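Local coordinates for Tlr1789 protein (Thermosynechococcus elongatus, PDB 2X8X) that probably receives outer-membrane proteins through its periplasmic POTRA domains, the part present here, for insertion by its membrane barrel, as in other Omp85 proteins, at residues A[75-81]-A[102-107]; A[86-90]-A[149-153]; A[158-162]-A[173-179]. All coordinates share one frame; numbering follows the deposited sequence.

Contact 1: A[75-81]-A[102-107]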
# COMPACT_ATOMS: atom_id res chain seq x y z
N PRO A 75 -4.76 -17.60 -13.39
CA PRO A 75 -5.16 -17.04 -12.14
C PRO A 75 -3.92 -16.75 -11.27
O PRO A 75 -2.84 -17.40 -11.45
CB PRO A 75 -5.92 -18.16 -11.47
CG PRO A 75 -6.30 -19.15 -12.69
CD PRO A 75 -5.23 -18.99 -13.61
N TYR A 76 -4.09 -15.83 -10.32
CA TYR A 76 -3.07 -15.70 -9.28
C TYR A 76 -3.18 -17.02 -8.48
O TYR A 76 -4.19 -17.67 -8.58
CB TYR A 76 -3.33 -14.50 -8.36
CG TYR A 76 -3.21 -13.16 -9.08
CD1 TYR A 76 -1.97 -12.70 -9.57
CD2 TYR A 76 -4.32 -12.35 -9.26
CE1 TYR A 76 -1.85 -11.49 -10.27
CE2 TYR A 76 -4.20 -11.16 -9.93
CZ TYR A 76 -2.95 -10.73 -10.45
OH TYR A 76 -2.86 -9.50 -11.13
N PRO A 77 -2.12 -17.40 -7.73
CA PRO A 77 -2.08 -18.62 -6.92
C PRO A 77 -3.09 -18.52 -5.79
O PRO A 77 -3.54 -17.41 -5.44
CB PRO A 77 -0.69 -18.57 -6.25
CG PRO A 77 0.10 -17.49 -6.94
CD PRO A 77 -0.87 -16.59 -7.64
N VAL A 78 -3.44 -19.66 -5.19
CA VAL A 78 -4.20 -19.65 -3.95
C VAL A 78 -3.32 -18.96 -2.88
O VAL A 78 -2.13 -19.24 -2.78
CB VAL A 78 -4.62 -21.06 -3.49
CG1 VAL A 78 -5.22 -21.04 -2.08
CG2 VAL A 78 -5.72 -21.61 -4.45
N LEU A 79 -3.91 -18.03 -2.15
CA LEU A 79 -3.15 -17.30 -1.16
C LEU A 79 -2.84 -18.14 0.09
O LEU A 79 -3.78 -18.64 0.76
CB LEU A 79 -3.95 -16.02 -0.76
CG LEU A 79 -3.24 -15.16 0.31
CD1 LEU A 79 -1.90 -14.57 -0.27
CD2 LEU A 79 -4.13 -14.03 0.78
N ARG A 80 -1.56 -18.28 0.43
CA ARG A 80 -1.17 -19.08 1.61
C ARG A 80 -0.66 -18.26 2.80
O ARG A 80 -0.71 -18.72 3.95
CB ARG A 80 -0.05 -20.05 1.25
CG ARG A 80 -0.41 -21.00 0.13
CD ARG A 80 -1.60 -21.88 0.49
NE ARG A 80 -1.90 -22.73 -0.68
CZ ARG A 80 -2.92 -23.57 -0.71
NH1 ARG A 80 -3.75 -23.65 0.34
NH2 ARG A 80 -3.12 -24.28 -1.81
N ALA A 81 -0.13 -17.07 2.54
CA ALA A 81 0.43 -16.24 3.62
C ALA A 81 0.71 -14.86 3.11
O ALA A 81 0.96 -14.64 1.87
CB ALA A 81 1.82 -16.88 4.15
N GLN A 102 -8.76 -14.16 3.58
CA GLN A 102 -8.35 -14.39 2.19
C GLN A 102 -7.52 -15.66 1.97
O GLN A 102 -7.29 -16.09 0.80
CB GLN A 102 -7.54 -13.18 1.67
CG GLN A 102 -8.37 -11.91 1.62
CD GLN A 102 -7.56 -10.69 1.18
OE1 GLN A 102 -7.59 -9.65 1.87
NE2 GLN A 102 -6.84 -10.79 0.09
N ILE A 103 -7.02 -16.23 3.07
CA ILE A 103 -6.02 -17.31 2.97
C ILE A 103 -6.78 -18.58 2.55
O ILE A 103 -7.89 -18.76 3.02
CB ILE A 103 -5.25 -17.45 4.31
CG1 ILE A 103 -4.16 -16.35 4.37
CG2 ILE A 103 -4.51 -18.83 4.36
CD1 ILE A 103 -3.91 -15.83 5.70
N GLY A 104 -6.29 -19.36 1.57
CA GLY A 104 -6.94 -20.58 1.14
C GLY A 104 -7.81 -20.44 -0.09
O GLY A 104 -8.38 -21.46 -0.54
N ARG A 105 -7.90 -19.24 -0.70
CA ARG A 105 -8.58 -19.15 -2.00
C ARG A 105 -7.72 -18.35 -2.89
O ARG A 105 -6.79 -17.69 -2.44
CB ARG A 105 -9.93 -18.42 -1.91
CG ARG A 105 -10.49 -18.24 -0.55
CD ARG A 105 -11.90 -17.63 -0.77
NE ARG A 105 -11.81 -16.18 -0.95
CZ ARG A 105 -11.86 -15.34 0.07
NH1 ARG A 105 -12.06 -15.86 1.28
NH2 ARG A 105 -11.77 -14.01 -0.12
N THR A 106 -8.03 -18.38 -4.17
CA THR A 106 -7.25 -17.70 -5.16
C THR A 106 -7.07 -16.24 -4.68
O THR A 106 -8.05 -15.61 -4.23
CB THR A 106 -8.08 -17.61 -6.46
OG1 THR A 106 -8.27 -18.93 -6.93
CG2 THR A 106 -7.32 -16.77 -7.57
N LEU A 107 -5.87 -15.72 -4.82
CA LEU A 107 -5.62 -14.33 -4.42
C LEU A 107 -6.35 -13.42 -5.41
O LEU A 107 -6.35 -13.66 -6.64
CB LEU A 107 -4.11 -14.09 -4.50
CG LEU A 107 -3.66 -12.61 -4.54
CD1 LEU A 107 -3.82 -11.94 -3.18
CD2 LEU A 107 -2.25 -12.69 -4.96
O HOH W 1 -5.75 -19.92 -8.24
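Leu79 makes two backbone hydrogen bonds to the 102-107 loop: its N donates to Arg105 O at 2.9 Å, with 172° at the hydrogen. Its O accepts from Gly104 N at 2.7 Å. A third bond, Leu107 N to Pro77 O at 2.9 Å, lies on the far side of a single beta bridge, where Val78 CA and Thr106 CA come within 3.8 Å. Around these three backbone bonds the side chains close in. Val78 CG1, held anti to the backbone N (chi1 171°), presses on Gly104 C at 3.3 Å, and the same methyl stands over the centre of the Arg80 guanidinium face. Leu79 sends CD2 obliquely across Gln102 to meet its CB at 3.6 Å. Leu107 CB touches both Tyr76 CB and Leu79 CB, while Leu107 O approaches the edge of the Tyr76 ring, 3.6 Å from CD2; this buried carbonyl has no hydrogen-bonding partner in the model.

Segment 75-81 runs from strand 66-75 of one sheet to strand 81-85 of the next, in a chain of POTRA domains. Helices 92-99 and 109-125 are joined by segment 102-107, which reverses through a type II turn from Gln102 to Arg105, with Gly104 at its third position and a positive phi of 97°.

A water bridges the segments, donating to Tyr76 O and hydrogen-bonded to Thr106 OG1. Farther out, Leu79 and Leu107 rest on Val145 of strand 144-150, and Leu107 also meets Leu112 of helix 109-125. Arg105 forms a salt bridge with Glu111, and Pro75 and Thr106 both touch Leu19 of helix 17-26.

Contact 2: A[86-90]-A[149-153]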
# COMPACT_ATOMS: atom_id res chain seq x y z
N GLY A 86 9.98 -4.46 7.12
CA GLY A 86 10.20 -3.06 7.50
C GLY A 86 9.26 -2.62 8.59
O GLY A 86 9.16 -1.43 8.95
N ASN A 87 8.55 -3.58 9.14
CA ASN A 87 7.54 -3.34 10.16
C ASN A 87 8.10 -3.35 11.59
O ASN A 87 9.03 -4.10 11.87
CB ASN A 87 6.51 -4.43 10.07
CG ASN A 87 7.12 -5.81 10.22
OD1 ASN A 87 8.06 -6.17 9.51
ND2 ASN A 87 6.55 -6.62 11.11
N GLN A 88 7.47 -2.59 12.49
CA GLN A 88 7.85 -2.51 13.92
C GLN A 88 6.57 -2.43 14.73
O GLN A 88 6.24 -3.36 15.44
CB GLN A 88 8.68 -1.27 14.29
CG GLN A 88 10.18 -1.26 13.83
CD GLN A 88 10.42 -0.43 12.49
OE1 GLN A 88 9.52 0.34 12.00
NE2 GLN A 88 11.63 -0.60 11.91
N VAL A 89 5.86 -1.31 14.64
CA VAL A 89 4.60 -1.18 15.38
C VAL A 89 3.45 -1.97 14.78
O VAL A 89 2.51 -2.27 15.49
CB VAL A 89 4.11 0.28 15.57
CG1 VAL A 89 5.07 1.04 16.50
CG2 VAL A 89 3.89 0.94 14.29
N LEU A 90 3.53 -2.27 13.48
CA LEU A 90 2.70 -3.31 12.85
C LEU A 90 3.34 -4.66 13.02
O LEU A 90 4.47 -4.92 12.58
CB LEU A 90 2.50 -3.00 11.35
CG LEU A 90 1.69 -4.01 10.46
CD1 LEU A 90 0.17 -4.02 10.72
CD2 LEU A 90 1.98 -3.70 8.94
N VAL A 149 6.40 -2.07 4.44
CA VAL A 149 5.91 -0.82 5.02
C VAL A 149 7.10 0.11 5.35
O VAL A 149 8.24 -0.34 5.54
CB VAL A 149 5.12 -1.06 6.26
CG1 VAL A 149 3.84 -1.89 5.94
CG2 VAL A 149 6.00 -1.80 7.22
N ALA A 150 6.80 1.40 5.33
CA ALA A 150 7.66 2.45 5.88
C ALA A 150 6.81 3.10 6.93
O ALA A 150 5.87 3.81 6.59
CB ALA A 150 8.01 3.43 4.84
N GLU A 151 7.15 2.86 8.19
CA GLU A 151 6.30 3.23 9.29
C GLU A 151 6.56 4.68 9.73
O GLU A 151 5.70 5.25 10.38
CB GLU A 151 6.61 2.31 10.45
CG GLU A 151 6.30 0.85 10.08
CD GLU A 151 6.10 0.01 11.30
OE1 GLU A 151 6.66 0.37 12.36
OE2 GLU A 151 5.38 -0.97 11.22
N GLY A 152 7.71 5.25 9.37
CA GLY A 152 8.05 6.63 9.79
C GLY A 152 9.03 6.62 10.97
O GLY A 152 8.84 7.30 11.96
N VAL A 153 10.05 5.77 10.90
CA VAL A 153 11.11 5.69 11.94
C VAL A 153 11.93 7.01 11.98
O VAL A 153 12.29 7.59 10.94
CB VAL A 153 12.06 4.43 11.72
CG1 VAL A 153 13.22 4.35 12.82
CG2 VAL A 153 11.27 3.14 11.74
O HOH W 2 9.47 1.02 8.89
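Glu151 pushes its carboxylate into the bend of 86-90, where three successive backbone N-H groups turn onto it. Val89 N donates to OE1 of Glu151 at 2.9 Å, using the syn lone pair. The other oxygen takes two: Gln88 N reaches Glu151 OE2 at 2.9 Å from above the carboxylate plane (51° out of it), and Leu90 N reaches it at 3.2 Å from the opposite face, on the syn side. Tyr123 OH is hydrogen-bonded to OE2 as well, so both oxygens of this buried acid are engaged and its rotation is fixed; the array of donors would probably favour the charged form. Apolar contact is thinner, with Leu90 CD2 against Val149 CG1 at 4.0 Å. Asn87 braces the bend from within, its ND2 donating to Leu90 O at 3.1 Å.

The other flank is looser. Gly86 and Gln88 are exposed, a water accepts from Glu151 N at 3.0 Å, and the Gln88 side chain crosses Val153 at about a right angle.

In this POTRA unit the bend joins strand 81-85 to helix 92-99. Val149 pairs with Ala85, and Val89, Leu90 and Val149 all lie against Tyr123 of helix 109-125, while Val149 also meets Val133 of strand 132-139.

Contact 3: A[158-162]-A[173-179]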
# COMPACT_ATOMS: atom_id res chain seq x y z
N THR A 158 16.97 16.88 15.45
CA THR A 158 17.91 17.98 15.23
C THR A 158 17.25 19.23 15.76
O THR A 158 16.11 19.52 15.36
CB THR A 158 18.10 18.24 13.67
OG1 THR A 158 18.41 16.99 13.01
CG2 THR A 158 19.19 19.38 13.36
N TYR A 159 17.93 19.95 16.66
CA TYR A 159 17.47 21.28 17.09
C TYR A 159 18.07 22.39 16.24
O TYR A 159 19.27 22.43 16.04
CB TYR A 159 17.79 21.57 18.58
CG TYR A 159 17.45 20.47 19.53
CD1 TYR A 159 16.28 19.70 19.37
CD2 TYR A 159 18.32 20.16 20.60
CE1 TYR A 159 16.00 18.62 20.20
CE2 TYR A 159 18.04 19.12 21.46
CZ TYR A 159 16.89 18.35 21.26
OH TYR A 159 16.61 17.33 22.12
N ARG A 160 17.25 23.31 15.73
CA ARG A 160 17.83 24.47 15.05
C ARG A 160 17.34 25.75 15.77
O ARG A 160 16.10 26.01 15.85
CB ARG A 160 17.42 24.46 13.57
CG ARG A 160 17.88 23.25 12.80
CD ARG A 160 17.45 23.38 11.35
NE ARG A 160 18.00 22.20 10.68
CZ ARG A 160 17.53 21.68 9.56
NH1 ARG A 160 16.51 22.23 8.94
NH2 ARG A 160 18.08 20.59 9.08
N PHE A 161 18.25 26.50 16.35
CA PHE A 161 17.89 27.73 17.04
C PHE A 161 17.85 28.93 16.11
O PHE A 161 18.72 29.11 15.28
CB PHE A 161 18.78 27.90 18.28
CG PHE A 161 18.59 26.77 19.30
CD1 PHE A 161 19.26 25.56 19.14
CD2 PHE A 161 17.73 26.92 20.39
CE1 PHE A 161 19.09 24.47 20.06
CE2 PHE A 161 17.55 25.86 21.34
CZ PHE A 161 18.21 24.64 21.16
N LEU A 162 16.82 29.76 16.23
CA LEU A 162 16.60 30.82 15.25
C LEU A 162 16.24 32.08 15.95
O LEU A 162 15.55 32.01 16.98
CB LEU A 162 15.44 30.47 14.31
CG LEU A 162 15.40 29.09 13.63
CD1 LEU A 162 14.05 28.93 12.90
CD2 LEU A 162 16.58 28.79 12.67
N THR A 173 19.89 27.39 25.78
CA THR A 173 19.48 26.25 26.63
C THR A 173 20.30 24.96 26.28
O THR A 173 20.60 24.70 25.12
CB THR A 173 17.94 25.94 26.48
OG1 THR A 173 17.57 24.85 27.35
CG2 THR A 173 17.63 25.49 25.05
N ARG A 174 20.62 24.15 27.28
CA ARG A 174 21.31 22.88 27.00
C ARG A 174 20.40 21.84 26.35
O ARG A 174 19.20 21.82 26.62
CB ARG A 174 21.91 22.32 28.29
CG ARG A 174 22.55 23.41 29.16
CD ARG A 174 23.94 23.72 28.71
NE ARG A 174 24.87 23.25 29.73
CZ ARG A 174 25.36 22.01 29.81
NH1 ARG A 174 25.04 21.07 28.91
NH2 ARG A 174 26.20 21.70 30.79
N ASP A 175 21.00 20.98 25.52
CA ASP A 175 20.28 19.90 24.84
C ASP A 175 19.48 19.01 25.82
O ASP A 175 18.34 18.68 25.53
CB ASP A 175 21.22 18.98 24.00
CG ASP A 175 21.90 19.70 22.80
OD1 ASP A 175 21.37 20.68 22.23
OD2 ASP A 175 23.00 19.24 22.42
N PHE A 176 20.05 18.63 26.96
CA PHE A 176 19.31 17.71 27.85
C PHE A 176 17.96 18.27 28.29
O PHE A 176 17.02 17.53 28.51
CB PHE A 176 20.16 17.23 29.06
CG PHE A 176 20.46 18.33 30.06
CD1 PHE A 176 19.54 18.66 31.06
CD2 PHE A 176 21.67 19.06 30.00
CE1 PHE A 176 19.81 19.73 32.01
CE2 PHE A 176 21.96 20.10 30.94
CZ PHE A 176 21.02 20.44 31.94
N VAL A 177 17.88 19.60 28.44
CA VAL A 177 16.67 20.28 28.93
C VAL A 177 15.51 19.99 28.02
O VAL A 177 14.38 19.74 28.49
CB VAL A 177 16.88 21.80 29.10
CG1 VAL A 177 15.57 22.53 29.49
CG2 VAL A 177 17.88 22.07 30.19
N ILE A 178 15.79 19.99 26.71
CA ILE A 178 14.79 19.71 25.70
C ILE A 178 14.58 18.20 25.58
O ILE A 178 13.43 17.72 25.60
CB ILE A 178 15.18 20.29 24.33
CG1 ILE A 178 15.15 21.83 24.39
CG2 ILE A 178 14.22 19.82 23.28
CD1 ILE A 178 16.00 22.45 23.30
N SER A 179 15.68 17.47 25.44
CA SER A 179 15.59 16.04 25.17
C SER A 179 14.78 15.30 26.29
O SER A 179 14.00 14.37 26.04
CB SER A 179 17.03 15.52 25.04
OG SER A 179 16.98 14.12 24.86
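In the last POTRA domain of this fragment, the short helix 175-179 lies over an edge strand, 154-161, of the three-stranded sheet. The short axes approach to 10.9 Å at an angle of 118°, and no hydrogen bond spans the gap; the contact is made mainly by side chains. Tyr159 and Phe161, alternate residues pointing to the same side of the strand, receive Ile178 between them. Over one face of the Tyr159 ring, offset toward its rim, sits Ile178 CD1, while Ile178 CG2 approaches Tyr159 CZ at 3.7 Å. The same CD1 meets Phe161 at the ring edge, 3.8 Å from CZ.

This is the two-layer alpha/beta arrangement of a POTRA fold, helices packed on one face of a small mixed sheet; Ile178 also touches Ile230 of strand 224-232, Phe208 of strand 208-217 and Leu202 of helix 192-205.

Asp175 comes to Tyr159 in the ring plane, OD1 lying 3.5 Å from CD2, with carboxylate and ring planes 59° apart. Farther along the ring, Tyr159 OH rests against Ser179 CB at 3.5 Å; its approach to Ser179 N has too poor an angle for a hydrogen bond. At the other end Thr173 CG2 crosses the Phe161 side chain and touches CE2 at 3.7 Å. It gets there because OG1 is the branch anti to the backbone N (chi1 -178°), leaving the methyl between N and the carbonyl carbon. Thr173 N is itself hydrogen-bonded to Glu232 OE2.

In the fold
Contacts 1 and 2 fall in one POTRA unit, and their segments alternate along the chain. Their centres lie 25 Å apart, with nearest atoms about 13 Å apart: one ties the approach to strand 81-85 to the inter-helix loop, the other ties the strand's exit to the end of strand 144-150. Contact 3 belongs to the following unit. It is reached from contact 2 by passing from strand 144-150 into strand 154-161, centre to centre 27 Å, nearest atoms about 11 Å apart. Contacts 1 and 3 stand on opposite sides of the chain's centre, 52 Å between their centres, consistent with POTRA repeats strung end to end. None touches another.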